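Local coordinates for protein dipicolinate synthase, B chain (Bacillus cereus, PDB 3MCU) that probably works together with its partner subunit DpaA to oxidise dihydrodipicolinate to dipicolinate during sporulation, with NADP as the likely electron acceptor, at residues A91-G95 against N96-K100; N137-N140 against L141-M145; Q157-P160 against E161-N165; V168-M171 against E172-E175. All coordinates share one frame; numbering follows the deposited sequence.

The four contacts follow one another along the chain, and all lie in a Rossmann-like flavoprotein fold. Interaction 1 joins strand 87-94 to helix 95-102. Interaction 2 spans helix 138-145 and the residue before it, with its centre about 11 Å from that of interaction 1; the two touch through Asn137, Met98 and Leu144. Interaction 3 is a turn in the loop between strands 150-156 and 167-169. Interaction 4 leads from strand 167-169 into helix 174-181, and its Met171 packs on Pro92 of interaction 1. Interactions 3 and 4, centres about 18 Å apart, meet at Asp158 and Val168. Interactions 1, 2 and 3 also reach neighbouring subunits, so they tie the fold to the assembly.

Interaction 1: residues A91-G95 against N96-K100; sequences APLTG and NSMSK. With PO4 (phosphate ion), chain J.
Thr94 and Gly95 carry the chain from the end of a strand into a helix, and their carbonyls start the helical bonding. Met98 N donates to Thr94 O at 2.9 Å, and Ser99 N donates to Gly95 O at 3.0 Å. Thr94 is the N-cap. Its OG1 accepts from Ser97 N at 3.2 Å, almost in line with the N-H (163°). With chi1 at 62°, OG1 sits between the backbone N and the carbonyl carbon, where it can reach that amide. The same OG1 donates to O2 of a phosphate ion at 3.0 Å. Asn96 ND2 donates to O4 of the phosphate, also at 3.0 Å. Ser97 OG bonds to that O4 too, at a doubtfully short distance. The anion therefore rests at the N-terminal end of the helix, where the helix dipole would suit a negative charge. It probably comes from the crystallisation liquor. Gly14 N and Ser41 OG also bond to it. Away from the phosphate, Leu93 CD2 packs on Ser97 CB at 3.5 Å. Asn96 OD1 turns to Thr106 N of the second subunit. Leu93 and Met98 lie against strand 124-130, and Met98 also meets helix 138-145.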
loop_
_atom_site.group_PDB
_atom_site.type_symbol
_atom_site.label_atom_id
_atom_site.label_comp_id
_atom_site.label_asym_id
_atom_site.label_seq_id
_atom_site.Cartn_x
_atom_site.Cartn_y
_atom_site.Cartn_z
ATOM N N ALA D 91 -17.967 -10.843 14.285
ATOM C CA ALA D 91 -17.323 -11.446 15.429
ATOM C C ALA D 91 -17.664 -12.925 15.506
ATOM O O ALA D 91 -18.828 -13.283 15.643
ATOM C CB ALA D 91 -17.752 -10.721 16.709
ATOM N N PRO D 92 -16.645 -13.790 15.402
ATOM C CA PRO D 92 -15.249 -13.388 15.192
ATOM C C PRO D 92 -14.962 -12.932 13.768
ATOM O O PRO D 92 -15.665 -13.285 12.830
ATOM C CB PRO D 92 -14.467 -14.683 15.476
ATOM C CG PRO D 92 -15.418 -15.772 15.131
ATOM C CD PRO D 92 -16.789 -15.253 15.524
ATOM N N LEU D 93 -13.916 -12.134 13.625
ATOM C CA LEU D 93 -13.445 -11.700 12.324
ATOM C C LEU D 93 -12.142 -12.451 12.044
ATOM O O LEU D 93 -11.131 -12.214 12.699
ATOM C CB LEU D 93 -13.192 -10.198 12.361
ATOM C CG LEU D 93 -13.124 -9.368 11.077
ATOM C CD1 LEU D 93 -11.775 -8.710 10.916
ATOM C CD2 LEU D 93 -13.526 -10.143 9.844
ATOM N N THR D 94 -12.178 -13.365 11.082
ATOM C CA THR D 94 -10.994 -14.135 10.729
ATOM C C THR D 94 -9.985 -13.272 9.986
ATOM O O THR D 94 -10.322 -12.210 9.491
ATOM C CB THR D 94 -11.335 -15.373 9.871
ATOM O OG1 THR D 94 -11.930 -14.958 8.637
ATOM C CG2 THR D 94 -12.285 -16.309 10.612
ATOM N N GLY D 95 -8.742 -13.730 9.939
ATOM C CA GLY D 95 -7.718 -13.059 9.168
ATOM C C GLY D 95 -8.123 -12.966 7.701
ATOM O O GLY D 95 -7.974 -11.927 7.068
ATOM N N ASN D 96 -8.658 -14.057 7.164
ATOM C CA ASN D 96 -9.085 -14.065 5.774
ATOM C C ASN D 96 -10.124 -12.975 5.468
ATOM O O ASN D 96 -9.986 -12.239 4.484
ATOM C CB ASN D 96 -9.594 -15.450 5.357
ATOM C CG ASN D 96 -9.952 -15.520 3.878
ATOM O OD1 ASN D 96 -9.104 -15.305 3.006
ATOM N ND2 ASN D 96 -11.218 -15.806 3.589
ATOM N N SER D 97 -11.151 -12.866 6.313
ATOM C CA SER D 97 -12.211 -11.865 6.106
ATOM C C SER D 97 -11.728 -10.441 6.405
ATOM O O SER D 97 -12.145 -9.494 5.769
ATOM C CB SER D 97 -13.433 -12.177 6.975
ATOM O OG SER D 97 -14.005 -13.434 6.656
HETATM N N MSE D 98 -10.844 -10.292 7.386
HETATM C CA MSE D 98 -10.256 -8.990 7.686
HETATM C C MSE D 98 -9.459 -8.437 6.495
HETATM O O MSE D 98 -9.528 -7.251 6.168
HETATM C CB MSE D 98 -9.338 -9.090 8.906
HETATM C CG MSE D 98 -8.669 -7.766 9.224
HETATM SE SE MSE D 98 -7.834 -7.700 10.986
HETATM C CE MSE D 98 -6.232 -8.749 10.580
ATOM N N SER D 99 -8.679 -9.302 5.868
ATOM C CA SER D 99 -7.933 -8.935 4.683
ATOM C C SER D 99 -8.877 -8.541 3.564
ATOM O O SER D 99 -8.678 -7.523 2.903
ATOM C CB SER D 99 -7.058 -10.105 4.227
ATOM O OG SER D 99 -6.494 -9.822 2.958
ATOM N N LYS D 100 -9.912 -9.343 3.349
ATOM C CA LYS D 100 -10.886 -9.036 2.308
ATOM C C LYS D 100 -11.635 -7.720 2.592
ATOM O O LYS D 100 -11.779 -6.870 1.704
ATOM C CB LYS D 100 -11.849 -10.212 2.108
ATOM C CG LYS D 100 -11.250 -11.378 1.297
ATOM C CD LYS D 100 -12.094 -12.655 1.403
ATOM C CE LYS D 100 -11.664 -13.677 0.351
ATOM N NZ LYS D 100 -11.823 -15.103 0.778
HETATM P P PO4 J . -14.060 -16.779 6.011
HETATM O O1 PO4 J . -15.460 -16.606 6.587
HETATM O O2 PO4 J . -13.069 -17.213 7.070
HETATM O O3 PO4 J . -14.130 -17.812 4.901
HETATM O O4 PO4 J . -13.548 -15.484 5.448
#

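Interaction 2: residues N137-N140 against L141-M145; sequences NGVN and LMRLM
Asn140 and Arg143 meet because their torsions send both side chains along the same flank of the helix. Asn140 CG lies beside its backbone N and opposite the carbonyl carbon (chi1 -72°). Arg143 starts out extended, with CG opposite its backbone N, then bends at chi3 (-45°), which folds the guanidinium back over the preceding turn. The two side chains run side by side and point the same way. Asn140 OD1 lies at the guanidinium edge and accepts from Arg143 NH1 at 2.9 Å. The bond is weak, because the N-H points well off the oxygen. The amide and guanidinium planes are 70° apart. Val139 CG1 lies 3.2 Å from Arg143 NH2. Val139 O lies over one guanidinium face.

The other end of the Asn140 amide is held by a straighter bond. ND2 donates to Asn137 OD1 at 3.1 Å, and that oxygen lies in the amide plane. ND2 also makes a weak bond to Asn103 O of the second subunit. Asn137 ND2 in turn bonds to Asp132 and to Gly95 O.

Backbone bonds run along the helix. Leu141 N reaches Asn137 O at 3.0 Å, Met142 N reaches Gly138 O at 2.9 Å, and Leu144 N reaches Asn140 O at 3.2 Å. Arg143 N donates to Val139 O, with a second, weak bond to Asn140 O. This helix crosses over between strands 124-130 and 150-156 in a beta-alpha-beta unit. Val139 packs on Val139 of the third subunit.

Asn140 thus uses both ends of one amide. The Asn137 bond probably fixes its rotation and keeps OD1 turned to the arginine, whose positive charge would strengthen this weak bond.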
loop_
_atom_site.group_PDB
_atom_site.type_symbol
_atom_site.label_atom_id
_atom_site.label_comp_id
_atom_site.label_asym_id
_atom_site.label_seq_id
_atom_site.Cartn_x
_atom_site.Cartn_y
_atom_site.Cartn_z
ATOM N N ASN D 137 -0.843 -9.677 8.163
ATOM C CA ASN D 137 -2.173 -9.103 8.264
ATOM C C ASN D 137 -2.169 -7.746 8.967
ATOM O O ASN D 137 -3.184 -7.057 9.004
ATOM C CB ASN D 137 -3.155 -10.083 8.918
ATOM C CG ASN D 137 -4.447 -10.239 8.120
ATOM O OD1 ASN D 137 -4.839 -9.343 7.371
ATOM N ND2 ASN D 137 -5.116 -11.380 8.284
ATOM N N GLY D 138 -1.013 -7.374 9.514
ATOM C CA GLY D 138 -0.875 -6.165 10.308
ATOM C C GLY D 138 -1.312 -4.892 9.608
ATOM O O GLY D 138 -2.030 -4.034 10.184
ATOM N N VAL D 139 -0.863 -4.767 8.365
ATOM C CA VAL D 139 -1.167 -3.601 7.530
ATOM C C VAL D 139 -2.655 -3.534 7.224
ATOM O O VAL D 139 -3.215 -2.456 7.086
ATOM C CB VAL D 139 -0.356 -3.629 6.224
ATOM C CG1 VAL D 139 -0.848 -2.559 5.265
ATOM C CG2 VAL D 139 1.109 -3.401 6.521
ATOM N N ASN D 140 -3.313 -4.681 7.160
ATOM C CA ASN D 140 -4.754 -4.686 6.930
ATOM C C ASN D 140 -5.507 -4.219 8.159
ATOM O O ASN D 140 -6.444 -3.425 8.066
ATOM C CB ASN D 140 -5.216 -6.078 6.502
ATOM C CG ASN D 140 -4.778 -6.416 5.078
ATOM O OD1 ASN D 140 -4.740 -5.533 4.209
ATOM N ND2 ASN D 140 -4.443 -7.675 4.839
ATOM N N LEU D 141 -5.070 -4.718 9.312
ATOM C CA LEU D 141 -5.618 -4.319 10.586
ATOM C C LEU D 141 -5.536 -2.798 10.729
ATOM O O LEU D 141 -6.535 -2.132 11.002
ATOM C CB LEU D 141 -4.853 -5.025 11.720
ATOM C CG LEU D 141 -5.503 -5.071 13.109
ATOM C CD1 LEU D 141 -4.803 -6.137 14.014
ATOM C CD2 LEU D 141 -5.467 -3.721 13.754
HETATM N N MSE D 142 -4.341 -2.251 10.548
HETATM C CA MSE D 142 -4.128 -0.817 10.741
HETATM C C MSE D 142 -4.827 0.047 9.715
HETATM O O MSE D 142 -5.166 1.186 10.021
HETATM C CB MSE D 142 -2.641 -0.465 10.786
HETATM C CG MSE D 142 -1.964 -0.927 12.061
HETATM SE SE MSE D 142 -2.875 -0.252 13.651
HETATM C CE MSE D 142 -1.377 -0.570 14.888
ATOM N N ARG D 143 -5.042 -0.477 8.510
ATOM C CA ARG D 143 -5.723 0.296 7.477
ATOM C C ARG D 143 -7.167 0.505 7.942
ATOM O O ARG D 143 -7.704 1.615 7.876
ATOM C CB ARG D 143 -5.648 -0.390 6.088
ATOM C CG ARG D 143 -6.462 0.325 4.980
ATOM C CD ARG D 143 -6.235 -0.277 3.567
ATOM N NE ARG D 143 -4.810 -0.500 3.334
ATOM C CZ ARG D 143 -4.238 -1.697 3.160
ATOM N NH1 ARG D 143 -4.966 -2.819 3.141
ATOM N NH2 ARG D 143 -2.926 -1.773 2.985
ATOM N N LEU D 144 -7.769 -0.563 8.457
ATOM C CA LEU D 144 -9.118 -0.515 9.016
ATOM C C LEU D 144 -9.209 0.382 10.251
ATOM O O LEU D 144 -10.106 1.232 10.351
ATOM C CB LEU D 144 -9.599 -1.921 9.364
ATOM C CG LEU D 144 -9.810 -2.853 8.168
ATOM C CD1 LEU D 144 -9.980 -4.317 8.602
ATOM C CD2 LEU D 144 -10.991 -2.388 7.340
HETATM N N MSE D 145 -8.296 0.189 11.195
HETATM C CA MSE D 145 -8.248 1.023 12.396
HETATM C C MSE D 145 -8.329 2.484 11.998
HETATM O O MSE D 145 -8.975 3.272 12.675
HETATM C CB MSE D 145 -6.945 0.818 13.175
HETATM C CG MSE D 145 -7.010 -0.148 14.350
HETATM SE SE MSE D 145 -7.941 0.598 15.913
HETATM C CE MSE D 145 -7.049 2.320 16.028
#

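Interaction 3: residues Q157-P160 against E161-N165; sequences QDAP and EKKPN
Glu161 follows Pro160 round the outer bend of the loop, and its side chain folds back along the Pro160 carbonyl, with CD 3.8 Å from Pro160 C. Its neighbour Lys162 brings CB to 4.1 Å from Ala159 CB, while the rest of its side chain leads away.

Lys163 makes the main polar links of the contact. Its N donates to Ala159 O at 2.7 Å, and the donor lies in the carbonyl plane. Its side chain bends at chi3 (-61°) and runs back past Ala159 CB to Asp158. There NZ forms a salt bridge with Asp158 OD1 at 3.1 Å, on the syn lone pair of that oxygen. The other oxygen, OD2, bonds to Ser166 OG, so both ends of the carboxylate are held. One water bridges the two arms of the loop. It donates to Lys163 O at 2.7 Å and accepts from Ala159 N at 3.1 Å.

Pro164 comes next. Its CA makes a C-H...O contact with Pro160 O at 3.5 Å. Its O takes a weak bond from Gln157 NE2, whose OE1 partner is Val191 N of the third subunit.

The bond from Lys163 N to Ala159 O spans five residues, as in an alpha-turn. Here the turn lies within the loop joining strands 150-156 and 167-169, which pair antiparallel; the loop also packs on the second and third subunits.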
loop_
_atom_site.group_PDB
_atom_site.type_symbol
_atom_site.label_atom_id
_atom_site.label_comp_id
_atom_site.label_asym_id
_atom_site.label_seq_id
_atom_site.Cartn_x
_atom_site.Cartn_y
_atom_site.Cartn_z
ATOM N N GLN D 157 -2.279 -9.630 21.972
ATOM C CA GLN D 157 -1.712 -10.972 21.905
ATOM C C GLN D 157 -2.367 -11.905 22.929
ATOM O O GLN D 157 -2.456 -11.571 24.106
ATOM C CB GLN D 157 -0.206 -10.900 22.129
ATOM C CG GLN D 157 0.498 -10.061 21.073
ATOM C CD GLN D 157 2.001 -10.022 21.260
ATOM O OE1 GLN D 157 2.524 -9.126 21.916
ATOM N NE2 GLN D 157 2.704 -10.995 20.682
ATOM N N ASP D 158 -2.845 -13.056 22.461
ATOM C CA ASP D 158 -3.480 -14.053 23.319
ATOM C C ASP D 158 -2.505 -15.163 23.705
ATOM O O ASP D 158 -2.800 -15.971 24.569
ATOM C CB ASP D 158 -4.683 -14.696 22.625
ATOM C CG ASP D 158 -4.328 -15.319 21.261
ATOM O OD1 ASP D 158 -4.841 -16.413 20.944
ATOM O OD2 ASP D 158 -3.557 -14.708 20.486
ATOM N N ALA D 159 -1.362 -15.216 23.040
ATOM C CA ALA D 159 -0.396 -16.290 23.270
ATOM C C ALA D 159 0.972 -15.905 22.720
ATOM O O ALA D 159 1.419 -16.453 21.729
ATOM C CB ALA D 159 -0.883 -17.596 22.636
ATOM N N PRO D 160 1.650 -14.974 23.397
ATOM C CA PRO D 160 2.915 -14.434 22.875
ATOM C C PRO D 160 4.048 -15.463 22.676
ATOM O O PRO D 160 4.879 -15.223 21.805
ATOM C CB PRO D 160 3.300 -13.341 23.892
ATOM C CG PRO D 160 2.031 -13.115 24.742
ATOM C CD PRO D 160 1.309 -14.433 24.728
ATOM N N GLU D 161 4.091 -16.576 23.407
ATOM C CA GLU D 161 5.109 -17.595 23.091
ATOM C C GLU D 161 4.617 -18.623 22.068
ATOM O O GLU D 161 5.325 -18.928 21.100
ATOM C CB GLU D 161 5.647 -18.307 24.345
ATOM C CG GLU D 161 5.771 -17.442 25.591
ATOM C CD GLU D 161 6.585 -16.170 25.383
ATOM O OE1 GLU D 161 7.528 -16.163 24.545
ATOM O OE2 GLU D 161 6.275 -15.165 26.075
ATOM N N LYS D 162 3.408 -19.142 22.270
ATOM C CA LYS D 162 2.850 -20.162 21.377
ATOM C C LYS D 162 2.477 -19.625 19.988
ATOM O O LYS D 162 2.702 -20.300 18.985
ATOM C CB LYS D 162 1.631 -20.835 22.005
ATOM C CG LYS D 162 1.934 -22.085 22.820
ATOM C CD LYS D 162 1.249 -22.034 24.174
ATOM C CE LYS D 162 0.896 -23.424 24.681
ATOM N NZ LYS D 162 -0.391 -23.904 24.097
ATOM N N LYS D 163 1.895 -18.433 19.929
ATOM C CA LYS D 163 1.506 -17.853 18.649
ATOM C C LYS D 163 1.955 -16.399 18.605
ATOM O O LYS D 163 1.153 -15.485 18.782
ATOM C CB LYS D 163 -0.012 -17.968 18.447
ATOM C CG LYS D 163 -0.545 -19.398 18.576
ATOM C CD LYS D 163 -2.034 -19.505 18.251
ATOM C CE LYS D 163 -2.855 -18.650 19.202
ATOM N NZ LYS D 163 -4.328 -18.835 19.017
ATOM N N PRO D 164 3.254 -16.183 18.384
ATOM C CA PRO D 164 3.846 -14.846 18.530
ATOM C C PRO D 164 3.174 -13.745 17.697
ATOM O O PRO D 164 3.193 -12.597 18.125
ATOM C CB PRO D 164 5.294 -15.051 18.059
ATOM C CG PRO D 164 5.559 -16.527 18.292
ATOM C CD PRO D 164 4.247 -17.201 17.993
ATOM N N ASN D 165 2.625 -14.069 16.531
ATOM C CA ASN D 165 2.024 -13.021 15.701
ATOM C C ASN D 165 0.505 -12.915 15.869
ATOM O O ASN D 165 -0.143 -12.165 15.146
ATOM C CB ASN D 165 2.390 -13.182 14.223
ATOM C CG ASN D 165 3.861 -12.841 13.935
ATOM O OD1 ASN D 165 4.567 -12.290 14.783
ATOM N ND2 ASN D 165 4.321 -13.170 12.731
HETATM O O HOH W 1 -0.022 -13.867 20.586
#

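Interaction 4: residues V168-M171 against E172-E175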
loop_
_atom_site.group_PDB
_atom_site.type_symbol
_atom_site.label_atom_id
_atom_site.label_comp_id
_atom_site.label_asym_id
_atom_site.label_seq_id
_atom_site.Cartn_x
_atom_site.Cartn_y
_atom_site.Cartn_z
ATOM N N VAL D 168 -6.227 -11.159 19.125
ATOM C CA VAL D 168 -7.586 -11.621 19.315
ATOM C C VAL D 168 -8.276 -10.623 20.236
ATOM O O VAL D 168 -7.684 -10.137 21.199
ATOM C CB VAL D 168 -7.616 -13.003 19.995
ATOM C CG1 VAL D 168 -9.050 -13.445 20.260
ATOM C CG2 VAL D 168 -6.881 -14.053 19.152
ATOM N N ALA D 169 -9.516 -10.291 19.916
ATOM C CA ALA D 169 -10.269 -9.356 20.729
ATOM C C ALA D 169 -10.687 -9.980 22.062
ATOM O O ALA D 169 -10.823 -11.194 22.176
ATOM C CB ALA D 169 -11.494 -8.898 19.981
ATOM N N ARG D 170 -10.877 -9.128 23.059
ATOM C CA ARG D 170 -11.605 -9.500 24.263
ATOM C C ARG D 170 -13.098 -9.450 23.934
ATOM O O ARG D 170 -13.719 -8.393 24.050
ATOM C CB ARG D 170 -11.267 -8.528 25.412
ATOM C CG ARG D 170 -9.810 -8.601 25.914
ATOM C CD ARG D 170 -9.533 -7.588 27.025
ATOM N NE ARG D 170 -10.442 -7.787 28.154
ATOM C CZ ARG D 170 -10.631 -6.907 29.131
ATOM N NH1 ARG D 170 -11.495 -7.182 30.085
ATOM N NH2 ARG D 170 -9.958 -5.761 29.156
HETATM N N MSE D 171 -13.663 -10.579 23.506
HETATM C CA MSE D 171 -15.095 -10.678 23.168
HETATM C C MSE D 171 -16.049 -10.114 24.220
HETATM O O MSE D 171 -17.142 -9.636 23.894
HETATM C CB MSE D 171 -15.489 -12.132 22.934
HETATM C CG MSE D 171 -15.000 -12.712 21.644
HETATM SE SE MSE D 171 -15.889 -11.898 20.088
HETATM C CE MSE D 171 -15.219 -13.152 18.774
ATOM N N GLU D 172 -15.640 -10.193 25.479
ATOM C CA GLU D 172 -16.497 -9.792 26.580
ATOM C C GLU D 172 -16.744 -8.284 26.529
ATOM O O GLU D 172 -17.717 -7.791 27.098
ATOM C CB GLU D 172 -15.905 -10.222 27.935
ATOM C CG GLU D 172 -14.611 -9.503 28.348
ATOM C CD GLU D 172 -13.349 -10.217 27.886
ATOM O OE1 GLU D 172 -13.449 -11.168 27.066
ATOM O OE2 GLU D 172 -12.247 -9.829 28.359
ATOM N N LEU D 173 -15.875 -7.559 25.828
ATOM C CA LEU D 173 -16.046 -6.122 25.689
ATOM C C LEU D 173 -16.835 -5.753 24.430
ATOM O O LEU D 173 -16.870 -4.582 24.046
ATOM C CB LEU D 173 -14.688 -5.411 25.697
ATOM C CG LEU D 173 -13.844 -5.557 26.968
ATOM C CD1 LEU D 173 -12.588 -4.704 26.898
ATOM C CD2 LEU D 173 -14.668 -5.203 28.208
ATOM N N LEU D 174 -17.461 -6.742 23.790
ATOM C CA LEU D 174 -18.193 -6.515 22.532
ATOM C C LEU D 174 -19.295 -5.456 22.663
ATOM O O LEU D 174 -19.346 -4.474 21.902
ATOM C CB LEU D 174 -18.774 -7.827 21.999
ATOM C CG LEU D 174 -19.447 -7.868 20.619
ATOM C CD1 LEU D 174 -19.341 -9.251 19.991
ATOM C CD2 LEU D 174 -20.901 -7.453 20.710
ATOM N N GLU D 175 -20.172 -5.658 23.636
ATOM C CA GLU D 175 -21.281 -4.741 23.864
ATOM C C GLU D 175 -20.804 -3.336 24.238
ATOM O O GLU D 175 -21.338 -2.360 23.773
ATOM C CB GLU D 175 -22.243 -5.312 24.911
ATOM C CG GLU D 175 -22.971 -6.593 24.452
ATOM C CD GLU D 175 -22.119 -7.883 24.531
ATOM O OE1 GLU D 175 -22.566 -8.923 23.980
ATOM O OE2 GLU D 175 -21.013 -7.872 25.137
#
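Glu172 OE2 is gripped by two nitrogens of Arg170. NE donates to it at 2.7 Å along a nearly straight bond (163°), and NH1 adds a longer, weak bond at 3.2 Å. Together they form a salt bridge between residues two apart. OE2 lies in the guanidinium plane, at the edge. Seen from the acid, however, the NE donor comes from above the carboxylate, and the two planes are 52° apart. Glu172 reaches back through its torsions. CG stands between its backbone N and carbonyl carbon (chi1 68°), and the chain bends again at chi2. The carboxylate then lies against Arg170 CB, with OE2 at 3.4 Å from that carbon.

Leu173 covers one guanidinium face. Its CD1 sits 3.6 Å from Arg170 NH2, offset toward the rim. Arg170 also makes a cation-pi contact with Tyr197, so its flat group is held by charge and by packing.

These side chains sit where strand 167-169 turns through a short 3-10 stretch into helix 174-181, and Leu173 is the N-cap of that helix. Two successive backbone bonds make the turn. Leu173 N donates to Arg170 O at 2.9 Å, and Leu174 N donates to Met171 O, also at 2.9 Å. Both donors lie above the carbonyl planes.

Met171 and Leu174 pack toward the sheet and helix 23-31, with Met171 SE 4.4 Å from Leu174 CD1. Both touch Ala91 of strand 87-94 and His25 of helix 23-31. Glu175 turns to the same helix, with OE1 bonded to His25 ND1 and OE2 in a salt bridge with Lys28.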